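Local coordinates for protein C alpha-dehydrogenase (Sphingobium sp. SYK-6, PDB 4YAG) that acts as an NAD(H)-dependent C alpha-dehydrogenase of the short-chain dehydrogenase/reductase family in the bacterial breakdown of lignin beta-aryl ethers, at residues 20-25 with 32-37; 24-29 with 56-61; 40-45 with 60-65. All coordinates share one frame; numbering follows the deposited sequence.

Contact 1. Residues 20-25 with 32-37; sequences GIAQRL and LVLADI. With NAI (1,4-dihydronicotinamide adenine dinucleotide), chain C.
Within the first beta-alpha-beta unit of the cofactor-binding fold, Ala22 of the helix meets Leu32 and Leu34 of the strand that follows it. The methyl CB of Ala22 is the hub: Leu32 CD1 approaches it at 3.8 Å, and Leu34 brings its own CD2 to the same CB at 3.8 Å. Leu32 CD1 also presses on the helix backbone, 3.5 Å from Ala22 O. One turn further along, CB of Leu25 lies 4.2 Å from Leu32 CD2. No polar bond joins the two segments; the touching residues are all buried and their side chains apolar, with Ile10 and Ala8 of strand 7-11 continuing the same layer. Helix 20-25 runs back along the strand at 173°, 9.8 Å away axis to axis, as expected of the beta-alpha-beta crossover of a Rossmann-type fold, in which the next strand resumes the original direction. That strand ends at the adenosine half of NADH. With chi1 at -155°, CG of Asp36 swings away from its own backbone N and the carboxylate spans the ribose diol: OD1 accepts from O2B of NAI at 2.7 Å and OD2 from O3B of NAI at 2.7 Å. The Arg38 backbone N also donates to OD1. Replacing Asp36 with an alanine would probably leave both ribose hydroxyls without their carboxylate acceptor and weaken the hold on the cofactor. An acidic side chain here is consistent with a preference for NAD(H), since it would probably disfavour a 2'-phosphate. Next to it, Ile37 rests CG2 against the adenine, 3.7 Å from C4A of NAI.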
loop_
_atom_site.group_PDB
_atom_site.type_symbol
_atom_site.label_atom_id
_atom_site.label_comp_id
_atom_site.label_asym_id
_atom_site.label_seq_id
_atom_site.Cartn_x
_atom_site.Cartn_y
_atom_site.Cartn_z
ATOM N N GLY A 20 -5.457 -19.316 -15.937
ATOM C CA GLY A 20 -5.052 -19.014 -17.303
ATOM C C GLY A 20 -3.532 -19.011 -17.421
ATOM O O GLY A 20 -2.971 -19.547 -18.382
ATOM N N ILE A 21 -2.867 -18.400 -16.454
ATOM C CA ILE A 21 -1.404 -18.414 -16.382
ATOM C C ILE A 21 -0.891 -19.860 -16.249
ATOM O O ILE A 21 0.028 -20.286 -16.944
ATOM C CB ILE A 21 -0.896 -17.539 -15.230
ATOM C CG1 ILE A 21 -1.208 -16.058 -15.500
ATOM C CG2 ILE A 21 0.588 -17.733 -15.018
ATOM C CD1 ILE A 21 -0.949 -15.132 -14.322
ATOM N N ALA A 22 -1.532 -20.636 -15.380
ATOM C CA ALA A 22 -1.147 -22.020 -15.185
ATOM C C ALA A 22 -1.182 -22.793 -16.499
ATOM O O ALA A 22 -0.238 -23.502 -16.845
ATOM C CB ALA A 22 -2.060 -22.673 -14.185
ATOM N N GLN A 23 -2.280 -22.670 -17.235
ATOM C CA GLN A 23 -2.418 -23.390 -18.485
ATOM C C GLN A 23 -1.319 -23.029 -19.473
ATOM O O GLN A 23 -0.771 -23.890 -20.147
ATOM C CB GLN A 23 -3.766 -23.095 -19.130
ATOM C CG GLN A 23 -4.953 -23.718 -18.437
ATOM C CD GLN A 23 -6.249 -23.113 -18.935
ATOM O OE1 GLN A 23 -6.826 -22.210 -18.296
ATOM N NE2 GLN A 23 -6.680 -23.543 -20.087
ATOM N N ARG A 24 -1.015 -21.745 -19.583
ATOM C CA ARG A 24 -0.012 -21.337 -20.561
ATOM C C ARG A 24 1.420 -21.632 -20.102
ATOM O O ARG A 24 2.267 -21.955 -20.931
ATOM C CB ARG A 24 -0.207 -19.869 -20.950
ATOM C CG ARG A 24 -1.600 -19.574 -21.523
ATOM C CD ARG A 24 -2.047 -20.585 -22.575
ATOM N NE ARG A 24 -1.078 -20.662 -23.652
ATOM C CZ ARG A 24 -0.924 -21.696 -24.476
ATOM N NH1 ARG A 24 -1.680 -22.785 -24.368
ATOM N NH2 ARG A 24 0.009 -21.637 -25.414
ATOM N N LEU A 25 1.701 -21.555 -18.806
ATOM C CA LEU A 25 3.011 -21.992 -18.339
ATOM C C LEU A 25 3.221 -23.500 -18.574
ATOM O O LEU A 25 4.287 -23.898 -19.026
ATOM C CB LEU A 25 3.240 -21.615 -16.872
ATOM C CG LEU A 25 3.363 -20.119 -16.576
ATOM C CD1 LEU A 25 3.566 -19.878 -15.083
ATOM C CD2 LEU A 25 4.519 -19.491 -17.367
ATOM N N LEU A 32 3.668 -27.359 -12.374
ATOM C CA LEU A 32 2.868 -26.404 -11.609
ATOM C C LEU A 32 2.599 -26.823 -10.176
ATOM O O LEU A 32 2.321 -27.987 -9.898
ATOM C CB LEU A 32 1.506 -26.204 -12.265
ATOM C CG LEU A 32 1.487 -25.803 -13.735
ATOM C CD1 LEU A 32 0.043 -25.820 -14.217
ATOM C CD2 LEU A 32 2.145 -24.456 -13.926
ATOM N N VAL A 33 2.612 -25.832 -9.285
ATOM C CA VAL A 33 2.010 -25.963 -7.977
ATOM C C VAL A 33 0.963 -24.872 -7.881
ATOM O O VAL A 33 1.290 -23.673 -7.980
ATOM C CB VAL A 33 3.042 -25.815 -6.848
ATOM C CG1 VAL A 33 2.372 -25.829 -5.488
ATOM C CG2 VAL A 33 4.059 -26.896 -6.946
ATOM N N LEU A 34 -0.291 -25.286 -7.739
ATOM C CA LEU A 34 -1.406 -24.353 -7.606
ATOM C C LEU A 34 -1.774 -24.257 -6.129
ATOM O O LEU A 34 -2.092 -25.255 -5.490
ATOM C CB LEU A 34 -2.608 -24.817 -8.424
ATOM C CG LEU A 34 -2.318 -25.187 -9.873
ATOM C CD1 LEU A 34 -3.588 -25.618 -10.568
ATOM C CD2 LEU A 34 -1.667 -24.060 -10.630
ATOM N N ALA A 35 -1.708 -23.042 -5.588
ATOM C CA ALA A 35 -1.992 -22.789 -4.192
ATOM C C ALA A 35 -3.250 -21.918 -4.129
ATOM O O ALA A 35 -3.349 -20.895 -4.787
ATOM C CB ALA A 35 -0.813 -22.085 -3.516
ATOM N N ASP A 36 -4.225 -22.345 -3.353
ATOM C CA ASP A 36 -5.532 -21.678 -3.356
ATOM C C ASP A 36 -6.248 -21.968 -2.052
ATOM O O ASP A 36 -6.100 -23.053 -1.464
ATOM C CB ASP A 36 -6.344 -22.198 -4.547
ATOM C CG ASP A 36 -7.402 -21.229 -5.030
ATOM O OD1 ASP A 36 -8.415 -21.052 -4.317
ATOM O OD2 ASP A 36 -7.217 -20.661 -6.141
ATOM N N ILE A 37 -7.096 -21.042 -1.634
ATOM C CA ILE A 37 -7.834 -21.205 -0.398
ATOM C C ILE A 37 -9.115 -22.039 -0.599
ATOM O O ILE A 37 -9.710 -22.513 0.363
ATOM C CB ILE A 37 -8.159 -19.801 0.221
ATOM C CG1 ILE A 37 -8.441 -19.913 1.719
ATOM C CG2 ILE A 37 -9.315 -19.144 -0.502
ATOM C CD1 ILE A 37 -8.542 -18.552 2.388
HETATM P PA NAI C . -10.626 -15.591 -9.122
HETATM O O1A NAI C . -11.442 -15.493 -7.863
HETATM O O2A NAI C . -11.255 -16.320 -10.293
HETATM O O5B NAI C . -9.230 -16.246 -8.817
HETATM C C5B NAI C . -8.578 -15.957 -7.615
HETATM C C4B NAI C . -8.305 -17.220 -6.901
HETATM O O4B NAI C . -7.510 -16.811 -5.741
HETATM C C3B NAI C . -9.469 -17.969 -6.423
HETATM O O3B NAI C . -9.432 -19.354 -6.828
HETATM C C2B NAI C . -9.450 -17.802 -4.984
HETATM O O2B NAI C . -10.027 -18.900 -4.262
HETATM C C1B NAI C . -8.046 -17.565 -4.649
HETATM N N9A NAI C . -7.852 -16.870 -3.404
HETATM C C8A NAI C . -8.561 -15.800 -2.901
HETATM N N7A NAI C . -8.106 -15.474 -1.683
HETATM C C5A NAI C . -7.073 -16.316 -1.360
HETATM C C6A NAI C . -6.219 -16.484 -0.269
HETATM N N6A NAI C . -6.385 -15.688 0.874
HETATM N N1A NAI C . -5.270 -17.455 -0.289
HETATM C C2A NAI C . -5.149 -18.266 -1.366
HETATM N N3A NAI C . -5.946 -18.152 -2.439
HETATM C C4A NAI C . -6.909 -17.202 -2.460
HETATM O O3 NAI C . -10.372 -14.077 -9.520
HETATM P PN NAI C . -9.275 -13.404 -10.491
HETATM O O1N NAI C . -8.610 -14.413 -11.419
HETATM O O2N NAI C . -10.025 -12.309 -11.208
HETATM O O5D NAI C . -8.200 -12.798 -9.461
HETATM C C5D NAI C . -6.791 -12.922 -9.672
HETATM C C4D NAI C . -6.131 -11.613 -9.429
HETATM O O4D NAI C . -6.474 -10.712 -10.546
HETATM C C3D NAI C . -6.551 -10.933 -8.201
HETATM O O3D NAI C . -5.383 -10.438 -7.515
HETATM C C2D NAI C . -7.400 -9.827 -8.635
HETATM O O2D NAI C . -7.369 -8.748 -7.693
HETATM C C1D NAI C . -6.830 -9.427 -9.908
HETATM N N1N NAI C . -7.606 -8.708 -10.848
HETATM C C2N NAI C . -8.682 -9.242 -11.517
HETATM C C3N NAI C . -9.364 -8.473 -12.445
HETATM C C7N NAI C . -10.531 -9.028 -13.186
HETATM O O7N NAI C . -11.251 -8.315 -13.918
HETATM N N7N NAI C . -10.754 -10.470 -13.100
HETATM C C4N NAI C . -8.985 -7.171 -12.728
HETATM C C5N NAI C . -7.868 -6.667 -12.088
HETATM C C6N NAI C . -7.186 -7.429 -11.174
#

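Contact 2. Residues 24-29 with 56-61; sequences RLLANG and RNVHTI
Where helix 16-27 ends in a Schellman motif, Leu26 reaches across to Asn57 and Val58, around the start of strand 58-62, outermost in the sheet of this chain. Its CD1 does the touching, 4.0 Å from Asn57 CB and, more loosely, 4.4 Å from Val58 CG2. CG of Leu26 stands anti to the backbone N (chi1 -176°), which carries the isobutyl group out from the helix, and the two side chains of Leu26 and Asn57 cross at about a right angle. Asn57 meets Leu26 through its CB, while its amide is engaged at both ends: OD1 with Arg31 NE and ND2 with Gln54 OE1. Leu26 and Val58 both rest as well on Leu32 of the intervening strand 31-36, so the small patch bridges over that strand at the rim of the Rossmann-type sheet. The helix end next to it is firmly tied off. Gly29 N donates to Leu26 O at 2.9 Å, and Ala30 N reaches back to Leu25 O, the bond pair that defines the motif. Gly29 supplies the positive phi (98°); a side chain at these backbone angles would be jammed against the carbonyl of Asn28. Asn28 adds a second lock, since its ND2 donates to Arg24 O at 2.8 Å in an almost perfectly straight bond (179°) that lies in its own amide plane. Asn28 N reaches the same Arg24 O at 3.1 Å from the opposite face of the carbonyl plane, so that one oxygen is gripped by two donors of a single residue. The Arg24 guanidinium, salt-bridged through NE to Asp236, has Ala27 CB over one face, displaced toward the edge of the group.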
loop_
_atom_site.group_PDB
_atom_site.type_symbol
_atom_site.label_atom_id
_atom_site.label_comp_id
_atom_site.label_asym_id
_atom_site.label_seq_id
_atom_site.Cartn_x
_atom_site.Cartn_y
_atom_site.Cartn_z
ATOM N N ARG A 24 -1.015 -21.745 -19.583
ATOM C CA ARG A 24 -0.012 -21.337 -20.561
ATOM C C ARG A 24 1.420 -21.632 -20.102
ATOM O O ARG A 24 2.267 -21.955 -20.931
ATOM C CB ARG A 24 -0.207 -19.869 -20.950
ATOM C CG ARG A 24 -1.600 -19.574 -21.523
ATOM C CD ARG A 24 -2.047 -20.585 -22.575
ATOM N NE ARG A 24 -1.078 -20.662 -23.652
ATOM C CZ ARG A 24 -0.924 -21.696 -24.476
ATOM N NH1 ARG A 24 -1.680 -22.785 -24.368
ATOM N NH2 ARG A 24 0.009 -21.637 -25.414
ATOM N N LEU A 25 1.701 -21.555 -18.806
ATOM C CA LEU A 25 3.011 -21.992 -18.339
ATOM C C LEU A 25 3.221 -23.500 -18.574
ATOM O O LEU A 25 4.287 -23.898 -19.026
ATOM C CB LEU A 25 3.240 -21.615 -16.872
ATOM C CG LEU A 25 3.363 -20.119 -16.576
ATOM C CD1 LEU A 25 3.566 -19.878 -15.083
ATOM C CD2 LEU A 25 4.519 -19.491 -17.367
ATOM N N LEU A 26 2.214 -24.326 -18.272
ATOM C CA LEU A 26 2.300 -25.751 -18.542
ATOM C C LEU A 26 2.546 -25.988 -20.035
ATOM O O LEU A 26 3.378 -26.833 -20.425
ATOM C CB LEU A 26 1.017 -26.466 -18.094
ATOM C CG LEU A 26 1.053 -27.992 -18.247
ATOM C CD1 LEU A 26 1.710 -28.612 -17.040
ATOM C CD2 LEU A 26 -0.346 -28.541 -18.425
ATOM N N ALA A 27 1.802 -25.273 -20.883
ATOM C CA ALA A 27 1.955 -25.398 -22.330
ATOM C C ALA A 27 3.372 -25.090 -22.784
ATOM O O ALA A 27 3.856 -25.655 -23.769
ATOM C CB ALA A 27 0.966 -24.494 -23.065
ATOM N N ASN A 28 4.031 -24.200 -22.062
ATOM C CA ASN A 28 5.416 -23.848 -22.332
ATOM C C ASN A 28 6.444 -24.648 -21.516
ATOM O O ASN A 28 7.603 -24.243 -21.432
ATOM C CB ASN A 28 5.609 -22.352 -22.112
ATOM C CG ASN A 28 5.050 -21.530 -23.240
ATOM O OD1 ASN A 28 5.758 -21.228 -24.209
ATOM N ND2 ASN A 28 3.775 -21.176 -23.149
ATOM N N GLY A 29 6.022 -25.779 -20.942
ATOM C CA GLY A 29 6.961 -26.732 -20.360
ATOM C C GLY A 29 7.188 -26.681 -18.859
ATOM O O GLY A 29 8.037 -27.427 -18.345
ATOM N N ARG A 56 0.260 -35.412 -13.662
ATOM C CA ARG A 56 1.538 -35.655 -12.985
ATOM C C ARG A 56 2.370 -34.388 -12.863
ATOM O O ARG A 56 3.322 -34.337 -12.084
ATOM C CB ARG A 56 2.347 -36.692 -13.738
ATOM C CG ARG A 56 2.799 -36.204 -15.086
ATOM C CD ARG A 56 3.268 -37.331 -15.954
ATOM N NE ARG A 56 3.612 -36.831 -17.279
ATOM C CZ ARG A 56 2.721 -36.529 -18.218
ATOM N NH1 ARG A 56 1.425 -36.691 -17.986
ATOM N NH2 ARG A 56 3.132 -36.074 -19.397
ATOM N N ASN A 57 2.029 -33.375 -13.646
ATOM C CA ASN A 57 2.820 -32.147 -13.661
ATOM C C ASN A 57 2.147 -30.997 -12.925
ATOM O O ASN A 57 2.566 -29.853 -13.060
ATOM C CB ASN A 57 3.139 -31.770 -15.108
ATOM C CG ASN A 57 4.165 -32.694 -15.706
ATOM O OD1 ASN A 57 5.155 -33.023 -15.052
ATOM N ND2 ASN A 57 3.914 -33.166 -16.926
ATOM N N VAL A 58 1.126 -31.322 -12.132
ATOM C CA VAL A 58 0.352 -30.337 -11.395
ATOM C C VAL A 58 0.104 -30.846 -9.979
ATOM O O VAL A 58 -0.457 -31.926 -9.780
ATOM C CB VAL A 58 -0.997 -30.053 -12.058
ATOM C CG1 VAL A 58 -1.729 -28.949 -11.272
ATOM C CG2 VAL A 58 -0.792 -29.633 -13.507
ATOM N N HIS A 59 0.587 -30.077 -9.005
ATOM C CA HIS A 59 0.365 -30.382 -7.598
ATOM C C HIS A 59 -0.476 -29.259 -7.006
ATOM O O HIS A 59 -0.277 -28.106 -7.358
ATOM C CB HIS A 59 1.701 -30.463 -6.862
ATOM C CG HIS A 59 1.585 -30.758 -5.400
ATOM N ND1 HIS A 59 0.991 -31.905 -4.913
ATOM C CD2 HIS A 59 2.021 -30.080 -4.312
ATOM C CE1 HIS A 59 1.052 -31.909 -3.596
ATOM N NE2 HIS A 59 1.675 -30.809 -3.201
ATOM N N THR A 60 -1.404 -29.586 -6.114
ATOM C CA THR A 60 -2.255 -28.579 -5.502
ATOM C C THR A 60 -1.990 -28.499 -4.008
ATOM O O THR A 60 -1.750 -29.503 -3.351
ATOM C CB THR A 60 -3.742 -28.871 -5.724
ATOM O OG1 THR A 60 -4.034 -30.181 -5.254
ATOM C CG2 THR A 60 -4.071 -28.779 -7.213
ATOM N N ILE A 61 -2.059 -27.279 -3.496
ATOM C CA ILE A 61 -1.923 -27.022 -2.070
ATOM C C ILE A 61 -3.003 -26.044 -1.657
ATOM O O ILE A 61 -3.124 -24.953 -2.244
ATOM C CB ILE A 61 -0.554 -26.390 -1.710
ATOM C CG1 ILE A 61 0.597 -27.315 -2.096
ATOM C CG2 ILE A 61 -0.478 -26.086 -0.210
ATOM C CD1 ILE A 61 1.965 -26.707 -1.874
#

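Contact 3. Residues 40-45 with 60-65; sequences DHLDEA and TIRLDV. With NAI (1,4-dihydronicotinamide adenine dinucleotide), chain C.
The side chains of Leu42 and Thr60 lie alongside one another, pointing in opposite senses, where helix 39-51 packs back on strand 58-62, in the second beta-alpha-beta unit of the Rossmann-type fold. The helix and strand axes run at 174° to each other. The two methyls of Leu42 divide the strand between them: CD2 sits 3.8 Å from Thr60 CB, while CD1 rides alongside the backbone, 3.7 Å from Ile61 O, and touches the first carbon of the next side chain, Arg62 CB, at 3.8 Å. Leu42 thus fits its fork between two residues on one side of the strand, whereas CB of Ile61, between them, points away from the helix; its side chain packs on Val33 and on Glu77 of helix 68-82. Leu42 also rests on Asp36. From the neighbouring helix position, His41 addresses the cofactor with its ring edge. ND1 donates at 2.8 Å to O3B of NAI, the hydroxyl that in turn donates to Asp36. Across the ring, His41 NE2 is bonded to Glu197, which would help fix the rotation of the imidazole. Past the strand, the chain reads the adenine. Asp64, with OD2 in a salt bridge to Arg205, turns OD1 to accept from N6A of NAI at 3.0 Å, and the backbone Val65 N donates to N1A of NAI at 3.1 Å, nearly straight at 164°.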
loop_
_atom_site.group_PDB
_atom_site.type_symbol
_atom_site.label_atom_id
_atom_site.label_comp_id
_atom_site.label_asym_id
_atom_site.label_seq_id
_atom_site.Cartn_x
_atom_site.Cartn_y
_atom_site.Cartn_z
ATOM N N ASP A 40 -12.620 -26.564 -3.529
ATOM C CA ASP A 40 -13.418 -26.921 -4.704
ATOM C C ASP A 40 -12.777 -26.419 -6.006
ATOM O O ASP A 40 -12.800 -27.129 -7.025
ATOM C CB ASP A 40 -14.887 -26.490 -4.572
ATOM C CG ASP A 40 -15.067 -25.004 -4.320
ATOM O OD1 ASP A 40 -14.118 -24.322 -3.897
ATOM O OD2 ASP A 40 -16.196 -24.514 -4.528
ATOM N N HIS A 41 -12.182 -25.228 -5.965
ATOM C CA HIS A 41 -11.428 -24.732 -7.108
ATOM C C HIS A 41 -10.239 -25.654 -7.399
ATOM O O HIS A 41 -9.986 -25.994 -8.556
ATOM C CB HIS A 41 -10.935 -23.287 -6.891
ATOM C CG HIS A 41 -12.029 -22.275 -6.888
ATOM N ND1 HIS A 41 -11.775 -20.908 -6.779
ATOM C CD2 HIS A 41 -13.369 -22.371 -6.992
ATOM C CE1 HIS A 41 -12.888 -20.248 -6.829
ATOM N NE2 HIS A 41 -13.900 -21.107 -6.942
ATOM N N LEU A 42 -9.500 -26.045 -6.364
ATOM C CA LEU A 42 -8.343 -26.931 -6.553
ATOM C C LEU A 42 -8.783 -28.254 -7.170
ATOM O O LEU A 42 -8.094 -28.779 -8.055
ATOM C CB LEU A 42 -7.621 -27.204 -5.235
ATOM C CG LEU A 42 -6.879 -26.002 -4.643
ATOM C CD1 LEU A 42 -6.430 -26.273 -3.225
ATOM C CD2 LEU A 42 -5.682 -25.621 -5.476
ATOM N N ASP A 43 -9.899 -28.804 -6.705
ATOM C CA ASP A 43 -10.373 -30.083 -7.233
ATOM C C ASP A 43 -10.749 -29.969 -8.716
ATOM O O ASP A 43 -10.465 -30.871 -9.524
ATOM C CB ASP A 43 -11.567 -30.595 -6.431
ATOM C CG ASP A 43 -11.202 -31.002 -5.008
ATOM O OD1 ASP A 43 -10.000 -31.190 -4.708
ATOM O OD2 ASP A 43 -12.142 -31.144 -4.197
ATOM N N GLU A 44 -11.377 -28.857 -9.077
ATOM C CA GLU A 44 -11.767 -28.613 -10.460
ATOM C C GLU A 44 -10.543 -28.465 -11.348
ATOM O O GLU A 44 -10.551 -28.958 -12.476
ATOM C CB GLU A 44 -12.616 -27.343 -10.561
ATOM C CG GLU A 44 -13.997 -27.484 -9.960
ATOM C CD GLU A 44 -14.658 -26.147 -9.693
ATOM O OE1 GLU A 44 -14.070 -25.098 -10.037
ATOM O OE2 GLU A 44 -15.761 -26.148 -9.117
ATOM N N ALA A 45 -9.526 -27.762 -10.861
ATOM C CA ALA A 45 -8.295 -27.590 -11.619
ATOM C C ALA A 45 -7.606 -28.936 -11.799
ATOM O O ALA A 45 -7.076 -29.229 -12.866
ATOM C CB ALA A 45 -7.377 -26.619 -10.915
ATOM N N THR A 60 -1.404 -29.586 -6.114
ATOM C CA THR A 60 -2.255 -28.579 -5.502
ATOM C C THR A 60 -1.990 -28.499 -4.008
ATOM O O THR A 60 -1.750 -29.503 -3.351
ATOM C CB THR A 60 -3.742 -28.871 -5.724
ATOM O OG1 THR A 60 -4.034 -30.181 -5.254
ATOM C CG2 THR A 60 -4.071 -28.779 -7.213
ATOM N N ILE A 61 -2.059 -27.279 -3.496
ATOM C CA ILE A 61 -1.923 -27.022 -2.070
ATOM C C ILE A 61 -3.003 -26.044 -1.657
ATOM O O ILE A 61 -3.124 -24.953 -2.244
ATOM C CB ILE A 61 -0.554 -26.390 -1.710
ATOM C CG1 ILE A 61 0.597 -27.315 -2.096
ATOM C CG2 ILE A 61 -0.478 -26.086 -0.210
ATOM C CD1 ILE A 61 1.965 -26.707 -1.874
ATOM N N ARG A 62 -3.757 -26.423 -0.639
ATOM C CA ARG A 62 -4.758 -25.534 -0.060
ATOM C C ARG A 62 -4.091 -24.665 1.008
ATOM O O ARG A 62 -3.513 -25.192 1.985
ATOM C CB ARG A 62 -5.897 -26.337 0.543
ATOM C CG ARG A 62 -6.998 -25.447 1.110
ATOM C CD ARG A 62 -8.171 -26.233 1.589
ATOM N NE ARG A 62 -9.145 -25.381 2.266
ATOM C CZ ARG A 62 -9.197 -25.185 3.582
ATOM N NH1 ARG A 62 -8.334 -25.783 4.401
ATOM N NH2 ARG A 62 -10.129 -24.387 4.085
ATOM N N LEU A 63 -4.198 -23.347 0.853
ATOM C CA LEU A 63 -3.613 -22.435 1.821
ATOM C C LEU A 63 -4.234 -21.061 1.684
ATOM O O LEU A 63 -4.902 -20.763 0.706
ATOM C CB LEU A 63 -2.093 -22.336 1.668
ATOM C CG LEU A 63 -1.504 -21.923 0.332
ATOM C CD1 LEU A 63 -1.696 -20.444 0.017
ATOM C CD2 LEU A 63 0.000 -22.246 0.297
ATOM N N ASP A 64 -4.029 -20.264 2.724
ATOM C CA ASP A 64 -4.352 -18.835 2.759
ATOM C C ASP A 64 -3.032 -18.061 2.649
ATOM O O ASP A 64 -2.164 -18.218 3.515
ATOM C CB ASP A 64 -5.023 -18.556 4.100
ATOM C CG ASP A 64 -5.346 -17.089 4.341
ATOM O OD1 ASP A 64 -5.064 -16.219 3.501
ATOM O OD2 ASP A 64 -5.923 -16.827 5.422
ATOM N N VAL A 65 -2.874 -17.243 1.607
ATOM C CA VAL A 65 -1.616 -16.509 1.368
ATOM C C VAL A 65 -1.281 -15.534 2.489
ATOM O O VAL A 65 -0.131 -15.091 2.607
ATOM C CB VAL A 65 -1.612 -15.744 0.022
ATOM C CG1 VAL A 65 -1.677 -16.729 -1.149
ATOM C CG2 VAL A 65 -2.755 -14.733 -0.045
HETATM P PA NAI C . -10.626 -15.591 -9.122
HETATM O O1A NAI C . -11.442 -15.493 -7.863
HETATM O O2A NAI C . -11.255 -16.320 -10.293
HETATM O O5B NAI C . -9.230 -16.246 -8.817
HETATM C C5B NAI C . -8.578 -15.957 -7.615
HETATM C C4B NAI C . -8.305 -17.220 -6.901
HETATM O O4B NAI C . -7.510 -16.811 -5.741
HETATM C C3B NAI C . -9.469 -17.969 -6.423
HETATM O O3B NAI C . -9.432 -19.354 -6.828
HETATM C C2B NAI C . -9.450 -17.802 -4.984
HETATM O O2B NAI C . -10.027 -18.900 -4.262
HETATM C C1B NAI C . -8.046 -17.565 -4.649
HETATM N N9A NAI C . -7.852 -16.870 -3.404
HETATM C C8A NAI C . -8.561 -15.800 -2.901
HETATM N N7A NAI C . -8.106 -15.474 -1.683
HETATM C C5A NAI C . -7.073 -16.316 -1.360
HETATM C C6A NAI C . -6.219 -16.484 -0.269
HETATM N N6A NAI C . -6.385 -15.688 0.874
HETATM N N1A NAI C . -5.270 -17.455 -0.289
HETATM C C2A NAI C . -5.149 -18.266 -1.366
HETATM N N3A NAI C . -5.946 -18.152 -2.439
HETATM C C4A NAI C . -6.909 -17.202 -2.460
HETATM O O3 NAI C . -10.372 -14.077 -9.520
HETATM P PN NAI C . -9.275 -13.404 -10.491
HETATM O O1N NAI C . -8.610 -14.413 -11.419
HETATM O O2N NAI C . -10.025 -12.309 -11.208
HETATM O O5D NAI C . -8.200 -12.798 -9.461
HETATM C C5D NAI C . -6.791 -12.922 -9.672
HETATM C C4D NAI C . -6.131 -11.613 -9.429
HETATM O O4D NAI C . -6.474 -10.712 -10.546
HETATM C C3D NAI C . -6.551 -10.933 -8.201
HETATM O O3D NAI C . -5.383 -10.438 -7.515
HETATM C C2D NAI C . -7.400 -9.827 -8.635
HETATM O O2D NAI C . -7.369 -8.748 -7.693
HETATM C C1D NAI C . -6.830 -9.427 -9.908
HETATM N N1N NAI C . -7.606 -8.708 -10.848
HETATM C C2N NAI C . -8.682 -9.242 -11.517
HETATM C C3N NAI C . -9.364 -8.473 -12.445
HETATM C C7N NAI C . -10.531 -9.028 -13.186
HETATM O O7N NAI C . -11.251 -8.315 -13.918
HETATM N N7N NAI C . -10.754 -10.470 -13.100
HETATM C C4N NAI C . -8.985 -7.171 -12.728
HETATM C C5N NAI C . -7.868 -6.667 -12.088
HETATM C C6N NAI C . -7.186 -7.429 -11.174
#

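From the N terminus, contact 1 closes the shortest loop, folding helix 16-27 back on strand 31-36. Contact 2 leaves the end of the same helix, sharing Arg24 and Leu25 with contact 1, and runs on past helix 39-51 to strand 58-62. Contact 3 opens after contact 1 has closed, so these two are in series; it shares Thr60 and Ile61 with contact 2. Counted by the residues that touch, the loop of contact 2 crosses those of contacts 1 and 3, and none nests. The strands of contacts 1 and 3 are neighbours in the sheet, probably hydrogen-bonded from Ile61 N to Leu34 O (2.8 Å). At their C-terminal ends both lead to NADH, whereas contact 2 lies at the far, surface end.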